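Long-range contacts in amorpha-4,11-diene synthase (Artemisia annua, PDB 4GAX), which probably cyclises farnesyl diphosphate, with loss of diphosphate, to amorpha-4,11-diene or a related sesquiterpene, as a terpene synthase of the plant class I type: residues L122-M127 against V134-F139; R170-I175 against I507-L512; L328-E333 against M345-M350; W338-L343 against I353-M358. All coordinates share one frame; numbering follows the deposited sequence.

Contact 1 (L122-M127 against V134-F139); sequences LWFRLM and VTCDVF
Helix 120-129 presents Trp-123 and Phe-124 to the loop that follows it. The tight part centres on Val-134. Val-134 CG1 meets Trp-123 CH2 tip to tip at 3.3 Å, and the same methyl lies 3.5 Å from Phe-124 CD1. Val-134 CG2 rests 3.8 Å from Met-127 CB. Phe-124 has CG anti to the backbone N (chi1 173°), which turns its ring to the loop. Phe-139 brings its edge over one face of the Phe-124 ring in a T-shaped stack, planes at 71°, with CE2 above the ring centre and 3.5 Å from Phe-124 CG. The carbonyl of Thr-135 lies at the edge of the Phe-124 ring, O to CE1 3.5 Å. An alanine at Phe-124 would remove the ring and would probably loosen both Val-134 and Phe-139. The outer side is looser. Val-138 is partly exposed and reaches the Trp-123 ring edge, CG1 to CZ3 3.6 Å. Thr-135, also partly exposed, points its CB away from the helix. Leu-177 of helix 175-194 backs Phe-124 and Phe-139. The arrangement is a helix with its return loop folded on it, in the all-helical N-terminal domain of a plant terpene synthase.

Contact 2 (R170-I175 against I507-L512); sequences RVPGEI and INREYL
A type II beta turn, Val-171 to Glu-174, lies in the loop between helices 157-167 and 175-194 of the N-terminal domain and docks on helix 489-513. The Arg-170 carbonyl first accepts a nearly straight bond from Asn-508, ND2 to O 3.0 Å at 172°. The donor stands above the carbonyl plane, while the oxygen lies in the amide plane of Asn-508. Asn-508 ND2 also reaches Ser-168 O, and OD1 is held by Trp-215. Arg-170 NE forms a salt bridge with Glu-178. Val-171 follows, its CG1 3.7 Å from Leu-512 CD1 and 3.8 Å from Arg-509 CA. Its backbone N is tied back to Glu-174 OE1 at 2.9 Å. The Pro-172 and Arg-509 side chains cross at about a right angle, CG near NH1. Gly-173 has positive phi (93°), where a side chain would jam against the preceding carbonyl O. Glu-174 closes the turn at the N-cap position of helix 175-194 and pairs with Arg-128. An alanine at Arg-509 would lose the Pro-172 packing and the Asp-506 and Glu-510 salt bridges, and would probably loosen this side of the turn. The guanidinium grips one oxygen, Glu-510 OE2, side-on, with NE and NH2 each 3.2 Å from it.

Contact 3 (L328-E333 against M345-M350); sequences LKIFTE and MIPEYM
This is an apolar packing contact between helix 325-337 and the loop that leads from it to helix 351-370. It lies at the periphery of the catalytic, all-helical domain and is partly buried. No hydrogen bond joins the two segments. The loop instead lays Met-345, Pro-347 and Met-350 along one side of the helix. At the outer end Ile-330 points at the loop. Its CG2, anti to the backbone N, comes 3.1 Å from Met-345 O and 3.7 Å from Pro-347 CD. Met-345 bends at chi3, so that its CE sits beside the helix backbone, 3.4 Å from Ile-330 O. The same methyl meets the aliphatic part of Glu-333 at about a right angle, CE to CG 3.7 Å. At the inner end Met-350 is extended beyond CG and crosses Phe-331 obliquely. Its SD is 3.8 Å from Phe-331 CD1, an oblique Met-aromatic contact. Met-350 CE goes on past Phe-331 CB to Leu-328 CD2, at 4.1 Å. Leu-328 and Met-350 both also touch Ile-318, and Leu-328 and Phe-331 touch Tyr-319. These two residues belong to the DDIYD sequence of helix 299-322, the aspartate-rich motif that binds magnesium in terpene synthases. A polar tie lies just outside 328-333, where Tyr-349 OH bonds to Glu-327 OE1. Between 328-333 and 345-350 the side-chain contacts are apolar, with two methyls resting on carbonyl oxygens, so these segments are held together by shape and van der Waals contact.

Contact 4 (W338-L343 against I353-M358); sequences WSITCL and IYKLFM
Just after helix 325-337, Trp-338 leaves helical geometry with positive phi (51°), and the chain passes through Ser-339 into a short 3-10 segment beside helix 351-370, with Ile-340 CA 6.6 Å from Met-358 CA. Trp-338 has CG anti to the backbone N, and one face of its indole meets the helix in two places. Met-358 bends at chi2 and chi3 and sets its CE over the five-membered ring, 3.8 Å from Trp-338 CG, a CH-pi contact. Its SD also lies over that face, as a Met-aromatic pair. Phe-357 turns its edge to the six-membered ring in a T-shaped stack, planes at 70°, with CZ 3.6 Å from Trp-338 CH2. Lys-381 of helix 374-399 adds a cation-pi contact to the indole. Tyr-354 reaches across to the loop backbone. Its OH accepts from Ser-339 N at 3.1 Å, with an N-H...O angle of 161°, and bonds to Ala-334 O of helix 325-337. Ser-339 O lies in the ring plane at the edge, 3.4 Å from Tyr-354 CE2. Cys-342 SG comes obliquely at the ring, 3.4 Å from Tyr-354 OH. Leu-343 slides past Tyr-354 in the opposite direction, CD2 to CD2 3.8 Å. On the outer side Ile-340 CD1 touches both Lys-355 CD and Met-358 CB. This is helix-loop-helix packing in the all-helical metal-binding domain of a terpene synthase, the connecting loop folded back on the second helix. The hydroxyl of the buried Tyr-354 thus links Ala-334 O to the Ser-339 amide, while Trp-338 supplies a flat aromatic face for Met-358 and Phe-357.

How the contacts relate
From the N terminus, contact 1 closes first, a short loop in which the chain returns onto helix 120-129. Contact 2 opens next, at 170-175, and closes only at 507-512, so it ties the N-terminal domain to a late helix. Contacts 1 and 2 touch where Cys-136 SG packs on Glu-174 CD. Contacts 3 and 4 both fall within the long span bridged by contact 2. They cross each other, their segments alternating along 328-358, and they fasten the loop between helices 325-337 and 351-370 to both helices. They meet through Ile-346 and Tyr-354. Contact 1 lies on the opposite side of the chain's centre from them, about 54 Å from contact 3 between centres.

Contact 1 (L122-M127 against V134-F139)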
# COMPACT_ATOMS: atom_id res chain seq x y z
N LEU A 122 -1.91 20.11 -9.93
CA LEU A 122 -0.77 19.46 -9.27
C LEU A 122 -0.67 19.94 -7.82
O LEU A 122 -0.44 19.15 -6.90
CB LEU A 122 0.53 19.77 -10.02
CG LEU A 122 1.80 19.24 -9.36
CD1 LEU A 122 1.71 17.71 -9.22
CD2 LEU A 122 3.04 19.65 -10.12
N TRP A 123 -0.89 21.23 -7.61
CA TRP A 123 -0.84 21.78 -6.26
C TRP A 123 -1.84 21.05 -5.38
O TRP A 123 -1.51 20.63 -4.27
CB TRP A 123 -1.13 23.28 -6.28
CG TRP A 123 -1.49 23.84 -4.93
CD1 TRP A 123 -0.63 24.24 -3.95
CD2 TRP A 123 -2.82 24.08 -4.42
NE1 TRP A 123 -1.33 24.72 -2.86
CE2 TRP A 123 -2.68 24.62 -3.12
CE3 TRP A 123 -4.11 23.89 -4.93
CZ2 TRP A 123 -3.77 24.98 -2.33
CZ3 TRP A 123 -5.20 24.24 -4.15
CH2 TRP A 123 -5.02 24.78 -2.86
N PHE A 124 -3.06 20.88 -5.90
CA PHE A 124 -4.14 20.28 -5.14
C PHE A 124 -3.76 18.87 -4.69
O PHE A 124 -3.92 18.51 -3.52
CB PHE A 124 -5.42 20.26 -6.00
CG PHE A 124 -6.57 19.53 -5.39
CD1 PHE A 124 -7.42 20.15 -4.49
CD2 PHE A 124 -6.83 18.21 -5.74
CE1 PHE A 124 -8.51 19.47 -3.94
CE2 PHE A 124 -7.91 17.52 -5.22
CZ PHE A 124 -8.76 18.16 -4.30
N ARG A 125 -3.27 18.07 -5.63
CA ARG A 125 -2.95 16.69 -5.34
C ARG A 125 -1.76 16.55 -4.38
O ARG A 125 -1.80 15.74 -3.45
CB ARG A 125 -2.69 15.92 -6.64
CG ARG A 125 -2.30 14.47 -6.40
CD ARG A 125 -2.20 13.69 -7.70
NE ARG A 125 -1.09 14.15 -8.55
CZ ARG A 125 0.20 13.93 -8.29
NH1 ARG A 125 0.55 13.24 -7.20
NH2 ARG A 125 1.13 14.38 -9.12
N LEU A 126 -0.70 17.32 -4.61
CA LEU A 126 0.47 17.28 -3.72
C LEU A 126 0.14 17.76 -2.31
O LEU A 126 0.67 17.21 -1.32
CB LEU A 126 1.64 18.10 -4.27
CG LEU A 126 2.28 17.72 -5.60
CD1 LEU A 126 3.54 18.61 -5.83
CD2 LEU A 126 2.64 16.24 -5.65
N MET A 127 -0.71 18.77 -2.21
CA MET A 127 -1.15 19.21 -0.89
C MET A 127 -1.90 18.09 -0.15
O MET A 127 -1.57 17.76 0.99
CB MET A 127 -2.02 20.48 -0.98
CG MET A 127 -1.23 21.75 -1.35
SD MET A 127 0.02 22.24 -0.13
CE MET A 127 1.50 21.57 -0.86
N VAL A 134 -6.81 20.67 1.59
CA VAL A 134 -7.08 21.79 0.70
C VAL A 134 -8.44 21.57 0.02
O VAL A 134 -8.82 20.44 -0.24
CB VAL A 134 -5.94 21.83 -0.33
CG1 VAL A 134 -6.46 22.08 -1.73
CG2 VAL A 134 -4.85 22.81 0.12
N THR A 135 -9.18 22.64 -0.28
CA THR A 135 -10.51 22.47 -0.86
C THR A 135 -10.53 22.45 -2.40
O THR A 135 -9.52 22.71 -3.06
CB THR A 135 -11.47 23.55 -0.36
OG1 THR A 135 -12.81 23.06 -0.41
CG2 THR A 135 -11.35 24.73 -1.23
N CYS A 136 -11.69 22.15 -2.98
CA CYS A 136 -11.83 22.15 -4.43
C CYS A 136 -12.01 23.51 -5.10
O CYS A 136 -12.11 23.57 -6.32
CB CYS A 136 -13.02 21.27 -4.82
SG CYS A 136 -12.63 19.56 -4.72
N ASP A 137 -12.08 24.58 -4.30
CA ASP A 137 -12.31 25.93 -4.85
C ASP A 137 -11.33 26.28 -5.95
O ASP A 137 -11.67 27.01 -6.88
CB ASP A 137 -12.20 26.99 -3.75
CG ASP A 137 -13.33 26.91 -2.74
OD1 ASP A 137 -14.30 26.16 -2.98
OD2 ASP A 137 -13.24 27.61 -1.70
N VAL A 138 -10.11 25.77 -5.85
CA VAL A 138 -9.07 26.08 -6.81
C VAL A 138 -9.49 25.68 -8.23
O VAL A 138 -9.00 26.25 -9.21
CB VAL A 138 -7.73 25.41 -6.44
CG1 VAL A 138 -7.82 23.88 -6.59
CG2 VAL A 138 -6.59 25.96 -7.29
N PHE A 139 -10.43 24.74 -8.34
CA PHE A 139 -10.86 24.26 -9.65
C PHE A 139 -11.95 25.08 -10.32
O PHE A 139 -12.23 24.89 -11.51
CB PHE A 139 -11.29 22.79 -9.58
CG PHE A 139 -10.16 21.87 -9.23
CD1 PHE A 139 -9.13 21.64 -10.13
CD2 PHE A 139 -10.11 21.25 -7.98
CE1 PHE A 139 -8.07 20.80 -9.80
CE2 PHE A 139 -9.06 20.41 -7.65
CZ PHE A 139 -8.04 20.18 -8.56

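Contact 2 (R170-I175 against I507-L512)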
# COMPACT_ATOMS: atom_id res chain seq x y z
N ARG A 170 -10.18 12.85 -4.37
CA ARG A 170 -11.45 13.44 -3.97
C ARG A 170 -12.09 12.69 -2.82
O ARG A 170 -11.87 11.47 -2.65
CB ARG A 170 -12.42 13.51 -5.15
CG ARG A 170 -13.03 12.18 -5.54
CD ARG A 170 -13.66 12.30 -6.95
NE ARG A 170 -14.25 11.04 -7.41
CZ ARG A 170 -13.55 10.01 -7.89
NH1 ARG A 170 -12.23 10.06 -7.95
NH2 ARG A 170 -14.18 8.91 -8.29
N VAL A 171 -12.89 13.41 -2.03
CA VAL A 171 -13.69 12.81 -0.96
C VAL A 171 -15.17 12.82 -1.40
O VAL A 171 -15.48 13.33 -2.49
CB VAL A 171 -13.44 13.55 0.38
CG1 VAL A 171 -11.92 13.68 0.63
CG2 VAL A 171 -14.10 14.94 0.37
N PRO A 172 -16.07 12.22 -0.61
CA PRO A 172 -17.46 12.20 -1.08
C PRO A 172 -18.07 13.59 -1.18
O PRO A 172 -17.81 14.44 -0.33
CB PRO A 172 -18.20 11.40 -0.00
CG PRO A 172 -17.14 10.49 0.55
CD PRO A 172 -15.88 11.33 0.56
N GLY A 173 -18.85 13.83 -2.23
CA GLY A 173 -19.59 15.06 -2.37
C GLY A 173 -18.87 16.15 -3.16
O GLY A 173 -19.42 17.23 -3.33
N GLU A 174 -17.66 15.87 -3.64
CA GLU A 174 -16.94 16.89 -4.41
C GLU A 174 -17.28 16.81 -5.89
O GLU A 174 -16.57 16.18 -6.68
CB GLU A 174 -15.43 16.80 -4.13
CG GLU A 174 -15.13 17.17 -2.67
CD GLU A 174 -13.67 17.08 -2.29
OE1 GLU A 174 -12.95 16.19 -2.82
OE2 GLU A 174 -13.24 17.89 -1.44
N ILE A 175 -18.39 17.45 -6.25
CA ILE A 175 -18.99 17.30 -7.57
C ILE A 175 -18.07 17.82 -8.66
O ILE A 175 -18.06 17.27 -9.78
CB ILE A 175 -20.34 18.03 -7.68
CG1 ILE A 175 -21.15 17.87 -6.40
CG2 ILE A 175 -21.15 17.51 -8.88
CD1 ILE A 175 -21.64 19.18 -5.82
N ILE A 507 -12.20 6.47 2.26
CA ILE A 507 -10.84 6.31 2.78
C ILE A 507 -9.99 7.57 2.58
O ILE A 507 -9.18 7.92 3.45
CB ILE A 507 -10.17 5.08 2.15
CG1 ILE A 507 -10.81 3.82 2.74
CG2 ILE A 507 -8.67 5.08 2.42
CD1 ILE A 507 -10.70 2.61 1.84
N ASN A 508 -10.16 8.23 1.44
CA ASN A 508 -9.48 9.52 1.24
C ASN A 508 -9.84 10.51 2.32
O ASN A 508 -8.97 11.21 2.85
CB ASN A 508 -9.80 10.12 -0.14
CG ASN A 508 -9.08 9.42 -1.27
OD1 ASN A 508 -8.09 8.70 -1.04
ND2 ASN A 508 -9.54 9.65 -2.50
N ARG A 509 -11.13 10.59 2.66
CA ARG A 509 -11.57 11.54 3.69
C ARG A 509 -10.90 11.21 5.03
O ARG A 509 -10.37 12.11 5.70
CB ARG A 509 -13.09 11.53 3.83
CG ARG A 509 -13.67 12.52 4.87
CD ARG A 509 -15.10 12.11 5.24
NE ARG A 509 -15.14 10.68 5.58
CZ ARG A 509 -16.01 9.79 5.10
NH1 ARG A 509 -16.96 10.16 4.25
NH2 ARG A 509 -15.91 8.52 5.47
N GLU A 510 -10.89 9.94 5.42
CA GLU A 510 -10.29 9.57 6.70
C GLU A 510 -8.78 9.88 6.68
O GLU A 510 -8.21 10.29 7.69
CB GLU A 510 -10.53 8.09 7.03
CG GLU A 510 -12.00 7.72 7.15
CD GLU A 510 -12.73 8.52 8.21
OE1 GLU A 510 -12.15 8.75 9.31
OE2 GLU A 510 -13.89 8.92 7.95
N TYR A 511 -8.14 9.68 5.54
CA TYR A 511 -6.71 9.97 5.43
C TYR A 511 -6.41 11.45 5.65
O TYR A 511 -5.41 11.81 6.29
CB TYR A 511 -6.21 9.54 4.05
CG TYR A 511 -4.78 9.91 3.73
CD1 TYR A 511 -3.71 9.13 4.17
CD2 TYR A 511 -4.50 11.03 2.95
CE1 TYR A 511 -2.38 9.47 3.85
CE2 TYR A 511 -3.18 11.38 2.63
CZ TYR A 511 -2.13 10.60 3.08
OH TYR A 511 -0.83 10.95 2.72
N LEU A 512 -7.28 12.32 5.13
CA LEU A 512 -7.07 13.76 5.20
C LEU A 512 -7.44 14.32 6.56
O LEU A 512 -7.01 15.41 6.94
CB LEU A 512 -7.89 14.46 4.11
CG LEU A 512 -7.43 14.12 2.68
CD1 LEU A 512 -8.49 14.51 1.65
CD2 LEU A 512 -6.12 14.83 2.36

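Contact 3 (L328-E333 against M345-M350)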
# COMPACT_ATOMS: atom_id res chain seq x y z
N LEU A 328 -8.96 -25.93 17.64
CA LEU A 328 -8.93 -24.48 17.54
C LEU A 328 -9.15 -23.80 18.90
O LEU A 328 -8.48 -22.81 19.22
CB LEU A 328 -9.97 -24.00 16.52
CG LEU A 328 -9.67 -24.40 15.08
CD1 LEU A 328 -10.65 -23.74 14.11
CD2 LEU A 328 -8.23 -24.04 14.71
N LYS A 329 -10.07 -24.34 19.69
CA LYS A 329 -10.32 -23.85 21.04
C LYS A 329 -9.05 -23.87 21.90
O LYS A 329 -8.73 -22.89 22.57
CB LYS A 329 -11.40 -24.68 21.73
CG LYS A 329 -11.67 -24.27 23.17
CD LYS A 329 -12.99 -23.51 23.30
CE LYS A 329 -14.15 -24.44 23.63
NZ LYS A 329 -14.55 -24.38 25.07
N ILE A 330 -8.33 -24.99 21.86
CA ILE A 330 -7.07 -25.14 22.58
C ILE A 330 -5.99 -24.18 22.06
O ILE A 330 -5.26 -23.56 22.84
CB ILE A 330 -6.54 -26.58 22.48
CG1 ILE A 330 -7.52 -27.56 23.13
CG2 ILE A 330 -5.19 -26.70 23.16
CD1 ILE A 330 -7.14 -29.02 22.93
N PHE A 331 -5.87 -24.07 20.74
CA PHE A 331 -4.86 -23.18 20.17
C PHE A 331 -5.10 -21.73 20.58
O PHE A 331 -4.16 -21.00 20.90
CB PHE A 331 -4.81 -23.33 18.64
CG PHE A 331 -3.62 -22.64 18.00
CD1 PHE A 331 -2.39 -23.28 17.93
CD2 PHE A 331 -3.73 -21.36 17.48
CE1 PHE A 331 -1.28 -22.65 17.33
CE2 PHE A 331 -2.63 -20.72 16.88
CZ PHE A 331 -1.41 -21.37 16.81
N THR A 332 -6.37 -21.32 20.58
CA THR A 332 -6.75 -19.97 20.98
C THR A 332 -6.36 -19.65 22.43
O THR A 332 -5.89 -18.54 22.71
CB THR A 332 -8.27 -19.75 20.83
OG1 THR A 332 -8.64 -19.96 19.46
CG2 THR A 332 -8.65 -18.33 21.26
N GLU A 333 -6.54 -20.60 23.34
CA GLU A 333 -6.15 -20.37 24.73
C GLU A 333 -4.63 -20.30 24.86
O GLU A 333 -4.10 -19.50 25.64
CB GLU A 333 -6.74 -21.44 25.67
CG GLU A 333 -6.32 -21.29 27.13
CD GLU A 333 -6.56 -19.89 27.69
OE1 GLU A 333 -7.66 -19.33 27.44
OE2 GLU A 333 -5.66 -19.35 28.36
N MET A 345 0.32 -28.27 26.14
CA MET A 345 -1.14 -28.28 26.18
C MET A 345 -1.73 -28.29 24.76
O MET A 345 -2.95 -28.31 24.58
CB MET A 345 -1.67 -27.07 26.98
CG MET A 345 -1.96 -25.83 26.15
SD MET A 345 -2.68 -24.45 27.09
CE MET A 345 -3.90 -23.86 25.91
N ILE A 346 -0.86 -28.34 23.76
CA ILE A 346 -1.24 -28.07 22.37
C ILE A 346 -1.19 -29.30 21.47
O ILE A 346 -0.25 -30.09 21.54
CB ILE A 346 -0.29 -27.00 21.80
CG1 ILE A 346 -0.44 -25.69 22.60
CG2 ILE A 346 -0.52 -26.77 20.33
CD1 ILE A 346 0.56 -24.60 22.19
N PRO A 347 -2.22 -29.47 20.61
CA PRO A 347 -2.25 -30.55 19.60
C PRO A 347 -0.94 -30.65 18.81
O PRO A 347 -0.39 -29.63 18.38
CB PRO A 347 -3.39 -30.11 18.67
CG PRO A 347 -4.31 -29.36 19.57
CD PRO A 347 -3.44 -28.64 20.57
N GLU A 348 -0.45 -31.88 18.61
CA GLU A 348 0.87 -32.14 18.02
C GLU A 348 1.21 -31.33 16.77
O GLU A 348 2.26 -30.69 16.70
CB GLU A 348 1.04 -33.64 17.73
CG GLU A 348 2.46 -34.15 17.90
CD GLU A 348 2.92 -34.09 19.35
OE1 GLU A 348 4.14 -33.99 19.59
OE2 GLU A 348 2.05 -34.16 20.24
N TYR A 349 0.32 -31.36 15.78
CA TYR A 349 0.60 -30.64 14.53
C TYR A 349 0.69 -29.12 14.69
O TYR A 349 1.20 -28.44 13.80
CB TYR A 349 -0.43 -31.01 13.45
CG TYR A 349 -1.77 -30.32 13.58
CD1 TYR A 349 -2.04 -29.16 12.88
CD2 TYR A 349 -2.77 -30.85 14.39
CE1 TYR A 349 -3.27 -28.53 12.99
CE2 TYR A 349 -4.00 -30.23 14.50
CZ TYR A 349 -4.24 -29.07 13.79
OH TYR A 349 -5.47 -28.45 13.90
N MET A 350 0.20 -28.59 15.80
CA MET A 350 0.22 -27.14 16.01
C MET A 350 1.48 -26.68 16.73
O MET A 350 1.74 -25.48 16.85
CB MET A 350 -1.01 -26.69 16.80
CG MET A 350 -2.33 -26.82 16.05
SD MET A 350 -3.72 -26.73 17.20
CE MET A 350 -5.02 -26.12 16.11

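Contact 4 (W338-L343 against I353-M358)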
# COMPACT_ATOMS: atom_id res chain seq x y z
N TRP A 338 0.20 -17.07 25.69
CA TRP A 338 1.39 -16.41 25.15
C TRP A 338 2.63 -16.80 25.95
O TRP A 338 3.26 -15.95 26.59
CB TRP A 338 1.22 -14.89 25.17
CG TRP A 338 2.09 -14.14 24.20
CD1 TRP A 338 3.41 -13.84 24.35
CD2 TRP A 338 1.68 -13.56 22.95
NE1 TRP A 338 3.86 -13.12 23.26
CE2 TRP A 338 2.82 -12.94 22.39
CE3 TRP A 338 0.47 -13.51 22.25
CZ2 TRP A 338 2.78 -12.27 21.15
CZ3 TRP A 338 0.43 -12.84 21.02
CH2 TRP A 338 1.58 -12.23 20.49
N SER A 339 2.96 -18.09 25.92
CA SER A 339 4.15 -18.58 26.61
C SER A 339 4.52 -19.95 26.08
O SER A 339 3.66 -20.81 25.88
CB SER A 339 3.93 -18.68 28.12
OG SER A 339 5.00 -19.37 28.73
N ILE A 340 5.82 -20.16 25.88
CA ILE A 340 6.30 -21.43 25.37
C ILE A 340 6.04 -22.58 26.34
O ILE A 340 6.01 -23.75 25.94
CB ILE A 340 7.80 -21.35 25.00
CG1 ILE A 340 8.15 -22.42 23.97
CG2 ILE A 340 8.69 -21.44 26.25
CD1 ILE A 340 7.30 -22.32 22.71
N THR A 341 5.82 -22.25 27.61
CA THR A 341 5.63 -23.27 28.63
C THR A 341 4.34 -24.07 28.43
O THR A 341 4.23 -25.19 28.92
CB THR A 341 5.59 -22.66 30.05
OG1 THR A 341 4.33 -22.01 30.25
CG2 THR A 341 6.73 -21.67 30.25
N CYS A 342 3.37 -23.49 27.73
CA CYS A 342 2.14 -24.24 27.47
C CYS A 342 2.19 -25.03 26.15
O CYS A 342 1.15 -25.39 25.59
CB CYS A 342 0.92 -23.31 27.50
SG CYS A 342 0.74 -22.27 26.03
N LEU A 343 3.41 -25.31 25.68
CA LEU A 343 3.60 -26.08 24.45
C LEU A 343 3.02 -27.49 24.60
O LEU A 343 2.58 -28.11 23.63
CB LEU A 343 5.10 -26.18 24.15
CG LEU A 343 5.64 -26.38 22.73
CD1 LEU A 343 5.72 -27.84 22.37
CD2 LEU A 343 4.84 -25.60 21.67
N ILE A 353 4.18 -24.43 14.72
CA ILE A 353 3.71 -23.10 14.38
C ILE A 353 3.68 -22.25 15.65
O ILE A 353 3.97 -21.06 15.61
CB ILE A 353 2.31 -23.14 13.71
CG1 ILE A 353 2.34 -24.02 12.45
CG2 ILE A 353 1.84 -21.72 13.36
CD1 ILE A 353 2.34 -25.55 12.69
N TYR A 354 3.34 -22.87 16.77
CA TYR A 354 3.33 -22.14 18.03
C TYR A 354 4.75 -21.72 18.36
O TYR A 354 4.98 -20.59 18.81
CB TYR A 354 2.74 -22.97 19.17
CG TYR A 354 2.40 -22.14 20.40
CD1 TYR A 354 1.27 -21.34 20.43
CD2 TYR A 354 3.23 -22.16 21.52
CE1 TYR A 354 0.96 -20.57 21.54
CE2 TYR A 354 2.92 -21.40 22.64
CZ TYR A 354 1.79 -20.61 22.65
OH TYR A 354 1.49 -19.84 23.76
N LYS A 355 5.69 -22.62 18.13
CA LYS A 355 7.12 -22.35 18.34
C LYS A 355 7.65 -21.23 17.45
O LYS A 355 8.35 -20.32 17.93
CB LYS A 355 7.93 -23.63 18.10
CG LYS A 355 9.44 -23.46 18.22
CD LYS A 355 9.87 -23.08 19.63
CE LYS A 355 11.40 -23.06 19.76
NZ LYS A 355 11.87 -22.08 20.79
N LEU A 356 7.35 -21.29 16.16
CA LEU A 356 7.78 -20.23 15.24
C LEU A 356 7.19 -18.90 15.66
O LEU A 356 7.88 -17.87 15.66
CB LEU A 356 7.35 -20.54 13.80
CG LEU A 356 7.89 -19.58 12.73
CD1 LEU A 356 9.38 -19.85 12.49
CD2 LEU A 356 7.10 -19.72 11.43
N PHE A 357 5.90 -18.92 16.00
CA PHE A 357 5.19 -17.72 16.45
C PHE A 357 5.83 -17.15 17.72
O PHE A 357 6.13 -15.96 17.79
CB PHE A 357 3.73 -18.11 16.70
CG PHE A 357 2.87 -16.99 17.24
CD1 PHE A 357 2.09 -16.23 16.40
CD2 PHE A 357 2.80 -16.75 18.61
CE1 PHE A 357 1.27 -15.23 16.90
CE2 PHE A 357 1.99 -15.74 19.11
CZ PHE A 357 1.23 -14.98 18.26
N MET A 358 6.03 -17.99 18.74
CA MET A 358 6.55 -17.51 20.01
C MET A 358 7.98 -16.98 19.86
O MET A 358 8.30 -15.95 20.44
CB MET A 358 6.48 -18.61 21.08
CG MET A 358 5.08 -18.78 21.68
SD MET A 358 4.56 -17.32 22.61
CE MET A 358 2.95 -17.03 21.94